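Long-range contact in AMP-dependent synthetase and ligase (Xenorhabdus doucetiae, PDB 6QSR), which forms the ApeI half of the hotdog-fold ApeI:P dehydratase heterocomplex, which serves aryl polyene pigment biosynthesis by a type II polyketide synthase: residues Gln71-Lys83 with Lys89-Asp100. Numbering follows the deposited sequence.
Sequences QFPLQPGNTLLLK and KKHLLTFRYDLD
Leu82 and Tyr97 illustrate how a non-hydrogen-bonded residue pair in an antiparallel hairpin, its CA atoms close together, lets its side chains pack on each other. From CB, which lies near CE2 and CD2 of the tyrosine, the leucine runs to CG, which meets Tyr97 CE2 and CZ, and there the two branches part. CD1 sits over the middle of the Tyr97 ring, 3.6 Å from the centroid and 11° off the normal, a CH-pi contact; CD2 continues outward along the ring to 3.5 Å from Tyr97 OH. With CG anti to the backbone N (chi1 173°), the leucine leans across to its partner instead of rising straight from the sheet. Leu80 CD1 meets the same ring obliquely near Tyr97 CD2, and the phenolic OH is hydrogen-bonded to the carbonyl of Gln44 in helix 41-56. This is the hotdog fold, in which a curved antiparallel sheet wraps a central helix: Leu82 and Phe95 also rest on Val48, and Tyr97 on Trp47. The backbones of the hairpin are tied by paired bonds at Leu81-Asp98 and Lys83-Arg96; the Leu81 N to Asp98 O bond, 2.8 Å, is nearly straight. On the face away from the helix, Arg96 NE makes a 2.8 Å salt bridge to Asp98 OD1, while OD2 stands above the guanidinium plane. Thr109 takes hydrogen bonds with both Arg96 NH2 and Asp98 OD1, which probably fixes the pair's orientation. Nearer the start of 71-83, Leu99 divides its methyls: CD1 lies 3.4 Å from Phe72 CE1, whereas CD2 packs against the amide of Asn78, 3.8 Å from its CG. That amide's OD1 accepts the backbone N-H of Gln75, at 3.0 Å, across a type II turn, and Phe72 itself packs on Ile173 of the partner dehydratase chain.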
ATOM      1  N   GLN A  71      -7.834  -7.446   6.457  1.00 31.34           N
ATOM      2  CA  GLN A  71      -9.117  -7.711   7.112  1.00 37.75           C
ATOM      3  C   GLN A  71      -9.217  -7.249   8.569  1.00 36.86           C
ATOM      4  O   GLN A  71     -10.274  -7.412   9.175  1.00 38.85           O
ATOM      5  CB  GLN A  71      -9.475  -9.197   6.975  1.00 43.14           C
ATOM      6  CG  GLN A  71      -8.663 -10.165   7.819  1.00 48.45           C
ATOM      7  CD  GLN A  71      -8.689 -11.584   7.270  1.00 55.64           C
ATOM      8  OE1 GLN A  71      -8.023 -11.892   6.279  1.00 53.12           O
ATOM      9  NE2 GLN A  71      -9.456 -12.457   7.914  1.00 58.10           N
ATOM     10  N   PHE A  72      -8.146  -6.669   9.122  1.00 33.15           N
ATOM     11  CA  PHE A  72      -8.171  -6.090  10.476  1.00 32.95           C
ATOM     12  C   PHE A  72      -7.134  -4.967  10.579  1.00 30.43           C
ATOM     13  O   PHE A  72      -5.999  -5.159  10.139  1.00 27.29           O
ATOM     14  CB  PHE A  72      -7.875  -7.177  11.519  1.00 33.03           C
ATOM     15  CG  PHE A  72      -8.288  -6.811  12.920  1.00 34.28           C
ATOM     16  CD1 PHE A  72      -7.371  -6.263  13.817  1.00 33.63           C
ATOM     17  CD2 PHE A  72      -9.599  -7.015  13.349  1.00 35.59           C
ATOM     18  CE1 PHE A  72      -7.755  -5.927  15.116  1.00 33.65           C
ATOM     19  CE2 PHE A  72      -9.985  -6.682  14.646  1.00 35.37           C
ATOM     20  CZ  PHE A  72      -9.061  -6.135  15.529  1.00 32.63           C
ATOM     21  N   PRO A  73      -7.504  -3.801  11.165  1.00 30.87           N
ATOM     22  CA  PRO A  73      -6.520  -2.714  11.255  1.00 31.80           C
ATOM     23  C   PRO A  73      -5.428  -2.979  12.286  1.00 31.14           C
ATOM     24  O   PRO A  73      -5.700  -3.552  13.351  1.00 33.17           O
ATOM     25  CB  PRO A  73      -7.350  -1.495  11.667  1.00 32.26           C
ATOM     26  CG  PRO A  73      -8.616  -2.028  12.245  1.00 32.92           C
ATOM     27  CD  PRO A  73      -8.762  -3.472  11.868  1.00 32.81           C
ATOM     28  N   LEU A  74      -4.209  -2.562  11.955  1.00 26.59           N
ATOM     29  CA  LEU A  74      -3.050  -2.730  12.818  1.00 27.20           C
ATOM     30  C   LEU A  74      -2.551  -1.367  13.264  1.00 27.18           C
ATOM     31  O   LEU A  74      -2.533  -0.420  12.482  1.00 24.77           O
ATOM     32  CB  LEU A  74      -1.948  -3.484  12.074  1.00 27.24           C
ATOM     33  CG  LEU A  74      -2.338  -4.909  11.649  1.00 24.88           C
ATOM     34  CD1 LEU A  74      -1.240  -5.545  10.822  1.00 23.88           C
ATOM     35  CD2 LEU A  74      -2.639  -5.771  12.866  1.00 24.98           C
ATOM     36  N   GLN A  75      -2.157  -1.281  14.531  1.00 26.82           N
ATOM     37  CA  GLN A  75      -1.755  -0.020  15.159  1.00 27.05           C
ATOM     38  C   GLN A  75      -0.535  -0.231  16.057  1.00 25.92           C
ATOM     39  O   GLN A  75      -0.173  -1.375  16.350  1.00 24.73           O
ATOM     40  CB  GLN A  75      -2.927   0.565  15.962  1.00 26.29           C
ATOM     41  CG  GLN A  75      -3.400  -0.275  17.138  1.00 28.23           C
ATOM     42  CD  GLN A  75      -4.464   0.426  17.967  1.00 30.60           C
ATOM     43  OE1 GLN A  75      -4.503   1.656  18.052  1.00 29.82           O
ATOM     44  NE2 GLN A  75      -5.331  -0.360  18.591  1.00 29.49           N
ATOM     45  N   PRO A  76       0.103   0.869  16.513  1.00 25.57           N
ATOM     46  CA  PRO A  76       1.257   0.685  17.387  1.00 25.36           C
ATOM     47  C   PRO A  76       0.904  -0.047  18.682  1.00 25.84           C
ATOM     48  O   PRO A  76      -0.216   0.096  19.188  1.00 25.96           O
ATOM     49  CB  PRO A  76       1.716   2.115  17.679  1.00 26.29           C
ATOM     50  CG  PRO A  76       1.186   2.928  16.559  1.00 27.32           C
ATOM     51  CD  PRO A  76      -0.106   2.286  16.172  1.00 26.22           C
ATOM     52  N   GLY A  77       1.853  -0.842  19.176  1.00 23.64           N
ATOM     53  CA  GLY A  77       1.639  -1.709  20.322  1.00 26.75           C
ATOM     54  C   GLY A  77       1.274  -3.137  19.954  1.00 28.64           C
ATOM     55  O   GLY A  77       1.420  -4.032  20.788  1.00 28.10           O
ATOM     56  N   ASN A  78       0.801  -3.359  18.721  1.00 29.40           N
ATOM     57  CA  ASN A  78       0.467  -4.706  18.257  1.00 30.03           C
ATOM     58  C   ASN A  78       1.726  -5.534  18.025  1.00 29.90           C
ATOM     59  O   ASN A  78       2.766  -5.016  17.605  1.00 27.30           O
ATOM     60  CB  ASN A  78      -0.342  -4.686  16.956  1.00 30.22           C
ATOM     61  CG  ASN A  78      -1.747  -4.119  17.116  1.00 30.38           C
ATOM     62  OD1 ASN A  78      -2.382  -3.774  16.122  1.00 28.52           O
ATOM     63  ND2 ASN A  78      -2.244  -4.029  18.349  1.00 31.14           N
ATOM     64  N   THR A  79       1.607  -6.822  18.331  1.00 30.40           N
ATOM     65  CA  THR A  79       2.602  -7.820  17.987  1.00 30.28           C
ATOM     66  C   THR A  79       1.978  -8.658  16.879  1.00 27.06           C
ATOM     67  O   THR A  79       0.809  -9.051  16.971  1.00 26.64           O
ATOM     68  CB  THR A  79       2.976  -8.683  19.203  1.00 32.43           C
ATOM     69  OG1 THR A  79       3.568  -7.846  20.200  1.00 31.85           O
ATOM     70  CG2 THR A  79       3.979  -9.772  18.827  1.00 34.10           C
ATOM     71  N   LEU A  80       2.759  -8.887  15.827  1.00 25.38           N
ATOM     72  CA  LEU A  80       2.328  -9.625  14.653  1.00 24.96           C
ATOM     73  C   LEU A  80       3.116 -10.916  14.538  1.00 23.60           C
ATOM     74  O   LEU A  80       4.300 -10.960  14.889  1.00 21.29           O
ATOM     75  CB  LEU A  80       2.576  -8.792  13.388  1.00 26.63           C
ATOM     76  CG  LEU A  80       2.105  -7.336  13.375  1.00 27.66           C
ATOM     77  CD1 LEU A  80       2.387  -6.696  12.023  1.00 28.63           C
ATOM     78  CD2 LEU A  80       0.624  -7.246  13.709  1.00 28.06           C
ATOM     79  N   LEU A  81       2.458 -11.960  14.038  1.00 24.11           N
ATOM     80  CA  LEU A  81       3.131 -13.172  13.606  1.00 25.76           C
ATOM     81  C   LEU A  81       2.981 -13.242  12.090  1.00 21.92           C
ATOM     82  O   LEU A  81       1.864 -13.338  11.580  1.00 21.27           O
ATOM     83  CB  LEU A  81       2.518 -14.410  14.269  1.00 31.65           C
ATOM     84  CG  LEU A  81       2.574 -14.457  15.801  1.00 38.92           C
ATOM     85  CD1 LEU A  81       1.857 -15.694  16.332  1.00 44.54           C
ATOM     86  CD2 LEU A  81       4.015 -14.424  16.289  1.00 41.85           C
ATOM     87  N   LEU A  82       4.107 -13.165  11.389  1.00 21.04           N
ATOM     88  CA  LEU A  82       4.149 -13.193   9.921  1.00 20.32           C
ATOM     89  C   LEU A  82       4.620 -14.556   9.445  1.00 20.76           C
ATOM     90  O   LEU A  82       5.731 -14.954   9.761  1.00 20.84           O
ATOM     91  CB  LEU A  82       5.104 -12.116   9.407  1.00 20.40           C
ATOM     92  CG  LEU A  82       5.410 -12.084   7.905  1.00 21.46           C
ATOM     93  CD1 LEU A  82       4.133 -12.053   7.080  1.00 22.09           C
ATOM     94  CD2 LEU A  82       6.302 -10.894   7.598  1.00 22.66           C
ATOM     95  N   LYS A  83       3.786 -15.232   8.658  1.00 21.82           N
ATOM     96  CA  LYS A  83       4.070 -16.552   8.110  1.00 23.28           C
ATOM     97  C   LYS A  83       4.206 -16.368   6.605  1.00 21.14           C
ATOM     98  O   LYS A  83       3.314 -15.794   5.991  1.00 17.23           O
ATOM     99  CB  LYS A  83       2.901 -17.481   8.448  1.00 29.87           C
ATOM    100  CG  LYS A  83       2.864 -18.842   7.753  1.00 41.41           C
ATOM    101  CD  LYS A  83       1.422 -19.187   7.386  1.00 50.58           C
ATOM    102  CE  LYS A  83       1.247 -20.627   6.934  1.00 59.21           C
ATOM    103  NZ  LYS A  83      -0.151 -21.074   7.208  1.00 66.83           N
ATOM    104  N   LYS A  89       8.644 -23.478  -7.707  1.00 24.09           N
ATOM    105  CA  LYS A  89       8.084 -24.040  -8.931  1.00 24.27           C
ATOM    106  C   LYS A  89       6.843 -23.276  -9.424  1.00 26.19           C
ATOM    107  O   LYS A  89       6.638 -23.155 -10.634  1.00 26.15           O
ATOM    108  CB  LYS A  89       7.797 -25.540  -8.757  1.00 26.18           C
ATOM    109  CG  LYS A  89       9.072 -26.358  -8.525  1.00 32.05           C
ATOM    110  CD  LYS A  89       8.817 -27.835  -8.226  1.00 37.86           C
ATOM    111  CE  LYS A  89       9.156 -28.746  -9.400  1.00 44.36           C
ATOM    112  NZ  LYS A  89      10.588 -28.677  -9.830  1.00 40.86           N
ATOM    113  N   LYS A  90       6.058 -22.727  -8.492  1.00 24.99           N
ATOM    114  CA  LYS A  90       4.874 -21.912  -8.823  1.00 23.98           C
ATOM    115  C   LYS A  90       5.182 -20.406  -8.996  1.00 21.87           C
ATOM    116  O   LYS A  90       4.291 -19.636  -9.371  1.00 23.01           O
ATOM    117  CB  LYS A  90       3.802 -22.074  -7.736  1.00 25.80           C
ATOM    118  CG  LYS A  90       3.041 -23.387  -7.747  1.00 31.17           C
ATOM    119  CD  LYS A  90       1.958 -23.363  -6.672  1.00 38.11           C
ATOM    120  CE  LYS A  90       0.925 -24.463  -6.852  1.00 42.82           C
ATOM    121  NZ  LYS A  90       1.517 -25.823  -6.734  1.00 46.19           N
ATOM    122  N   HIS A  91       6.424 -19.998  -8.721  1.00 20.99           N
ATOM    123  CA  HIS A  91       6.835 -18.580  -8.656  1.00 19.86           C
ATOM    124  C   HIS A  91       6.039 -17.806  -7.590  1.00 19.63           C
ATOM    125  O   HIS A  91       5.898 -16.585  -7.690  1.00 18.53           O
ATOM    126  CB  HIS A  91       6.685 -17.876 -10.020  1.00 19.35           C
ATOM    127  CG  HIS A  91       7.388 -18.559 -11.153  1.00 21.89           C
ATOM    128  ND1 HIS A  91       7.930 -19.823 -11.052  1.00 24.13           N
ATOM    129  CD2 HIS A  91       7.612 -18.160 -12.426  1.00 23.91           C
ATOM    130  CE1 HIS A  91       8.469 -20.166 -12.207  1.00 24.90           C
ATOM    131  NE2 HIS A  91       8.291 -19.175 -13.060  1.00 26.71           N
ATOM    132  N   LEU A  92       5.569 -18.508  -6.552  1.00 21.86           N
ATOM    133  CA  LEU A  92       4.484 -18.008  -5.702  1.00 20.92           C
ATOM    134  C   LEU A  92       4.888 -17.880  -4.242  1.00 19.40           C
ATOM    135  O   LEU A  92       5.303 -18.851  -3.603  1.00 19.20           O
ATOM    136  CB  LEU A  92       3.273 -18.933  -5.818  1.00 23.88           C
ATOM    137  CG  LEU A  92       1.964 -18.518  -5.146  1.00 29.45           C
ATOM    138  CD1 LEU A  92       1.363 -17.310  -5.844  1.00 28.65           C
ATOM    139  CD2 LEU A  92       0.981 -19.682  -5.137  1.00 33.75           C
ATOM    140  N   LEU A  93       4.752 -16.656  -3.739  1.00 19.02           N
ATOM    141  CA  LEU A  93       5.008 -16.302  -2.363  1.00 20.07           C
ATOM    142  C   LEU A  93       3.649 -16.046  -1.716  1.00 21.39           C
ATOM    143  O   LEU A  93       2.868 -15.216  -2.207  1.00 21.22           O
ATOM    144  CB  LEU A  93       5.864 -15.036  -2.332  1.00 23.14           C
ATOM    145  CG  LEU A  93       6.447 -14.515  -1.029  1.00 27.29           C
ATOM    146  CD1 LEU A  93       7.498 -15.477  -0.481  1.00 31.94           C
ATOM    147  CD2 LEU A  93       7.049 -13.130  -1.263  1.00 25.48           C
ATOM    148  N   THR A  94       3.374 -16.758  -0.627  1.00 22.30           N
ATOM    149  CA  THR A  94       2.127 -16.619   0.109  1.00 22.11           C
ATOM    150  C   THR A  94       2.455 -16.164   1.509  1.00 20.76           C
ATOM    151  O   THR A  94       3.488 -16.553   2.061  1.00 19.01           O
ATOM    152  CB  THR A  94       1.348 -17.943   0.140  1.00 24.27           C
ATOM    153  OG1 THR A  94       2.218 -18.989   0.562  1.00 29.18           O
ATOM    154  CG2 THR A  94       0.853 -18.286  -1.244  1.00 25.23           C
ATOM    155  N   PHE A  95       1.591 -15.323   2.072  1.00 20.13           N
ATOM    156  CA  PHE A  95       1.819 -14.762   3.411  1.00 18.79           C
ATOM    157  C   PHE A  95       0.537 -14.559   4.194  1.00 18.94           C
ATOM    158  O   PHE A  95      -0.550 -14.439   3.633  1.00 19.23           O
ATOM    159  CB  PHE A  95       2.596 -13.433   3.361  1.00 19.17           C
ATOM    160  CG  PHE A  95       1.803 -12.274   2.820  1.00 19.71           C
ATOM    161  CD1 PHE A  95       1.764 -12.019   1.453  1.00 19.97           C
ATOM    162  CD2 PHE A  95       1.095 -11.432   3.669  1.00 20.75           C
ATOM    163  CE1 PHE A  95       1.035 -10.952   0.944  1.00 20.17           C
ATOM    164  CE2 PHE A  95       0.358 -10.361   3.159  1.00 20.06           C
ATOM    165  CZ  PHE A  95       0.330 -10.124   1.798  1.00 20.10           C
ATOM    166  N   ARG A  96       0.703 -14.472   5.506  1.00 20.43           N
ATOM    167  CA  ARG A  96      -0.403 -14.233   6.399  1.00 21.34           C
ATOM    168  C   ARG A  96       0.176 -13.503   7.605  1.00 19.10           C
ATOM    169  O   ARG A  96       1.245 -13.874   8.088  1.00 18.61           O
ATOM    170  CB  ARG A  96      -1.046 -15.575   6.770  1.00 26.48           C
ATOM    171  CG  ARG A  96      -2.157 -15.523   7.802  1.00 33.53           C
ATOM    172  CD  ARG A  96      -2.655 -16.926   8.129  1.00 41.00           C
ATOM    173  NE  ARG A  96      -3.694 -16.898   9.163  1.00 52.50           N
ATOM    174  CZ  ARG A  96      -4.123 -17.951   9.865  1.00 62.22           C
ATOM    175  NH1 ARG A  96      -3.615 -19.171   9.675  1.00 68.27           N
ATOM    176  NH2 ARG A  96      -5.079 -17.781  10.778  1.00 62.40           N
ATOM    177  N   TYR A  97      -0.478 -12.423   8.018  1.00 19.81           N
ATOM    178  CA  TYR A  97      -0.153 -11.740   9.268  1.00 20.26           C
ATOM    179  C   TYR A  97      -1.251 -12.067  10.259  1.00 20.83           C
ATOM    180  O   TYR A  97      -2.422 -11.825   9.975  1.00 19.02           O
ATOM    181  CB  TYR A  97      -0.112 -10.224   9.079  1.00 21.57           C
ATOM    182  CG  TYR A  97       1.138  -9.655   8.440  1.00 21.73           C
ATOM    183  CD1 TYR A  97       1.242  -9.507   7.047  1.00 21.05           C
ATOM    184  CD2 TYR A  97       2.198  -9.206   9.230  1.00 22.62           C
ATOM    185  CE1 TYR A  97       2.375  -8.949   6.468  1.00 20.53           C
ATOM    186  CE2 TYR A  97       3.337  -8.650   8.660  1.00 21.68           C
ATOM    187  CZ  TYR A  97       3.422  -8.518   7.285  1.00 21.39           C
ATOM    188  OH  TYR A  97       4.561  -7.965   6.750  1.00 20.62           O
ATOM    189  N   ASP A  98      -0.876 -12.595  11.422  1.00 24.84           N
ATOM    190  CA  ASP A  98      -1.826 -12.872  12.492  1.00 28.64           C
ATOM    191  C   ASP A  98      -1.500 -11.969  13.664  1.00 31.07           C
ATOM    192  O   ASP A  98      -0.329 -11.720  13.958  1.00 25.49           O
ATOM    193  CB  ASP A  98      -1.751 -14.336  12.945  1.00 32.71           C
ATOM    194  CG  ASP A  98      -2.317 -15.313  11.921  1.00 35.94           C
ATOM    195  OD1 ASP A  98      -3.196 -14.943  11.113  1.00 37.72           O
ATOM    196  OD2 ASP A  98      -1.887 -16.486  11.941  1.00 40.45           O
ATOM    197  N   LEU A  99      -2.542 -11.462  14.318  1.00 35.55           N
ATOM    198  CA  LEU A  99      -2.375 -10.770  15.595  1.00 41.20           C
ATOM    199  C   LEU A  99      -1.954 -11.801  16.639  1.00 47.19           C
ATOM    200  O   LEU A  99      -2.558 -12.875  16.733  1.00 46.05           O
ATOM    201  CB  LEU A  99      -3.656 -10.041  16.016  1.00 41.62           C
ATOM    202  CG  LEU A  99      -3.725  -8.559  15.636  1.00 45.64           C
ATOM    203  CD1 LEU A  99      -5.144  -8.040  15.813  1.00 49.39           C
ATOM    204  CD2 LEU A  99      -2.760  -7.729  16.477  1.00 45.50           C
ATOM    205  N   ASP A 100      -0.906 -11.477  17.394  1.00 53.45           N
ATOM    206  CA  ASP A 100      -0.290 -12.418  18.331  1.00 59.81           C
ATOM    207  C   ASP A 100      -1.165 -12.587  19.572  1.00 57.21           C
ATOM    208  O   ASP A 100      -1.314 -11.659  20.365  1.00 68.91           O
ATOM    209  CB  ASP A 100       1.121 -11.936  18.703  1.00 65.74           C
ATOM    210  CG  ASP A 100       1.869 -12.911  19.610  1.00 71.91           C
ATOM    211  OD1 ASP A 100       2.851 -13.526  19.143  1.00 70.55           O
ATOM    212  OD2 ASP A 100       1.489 -13.054  20.793  1.00 76.88           O
TER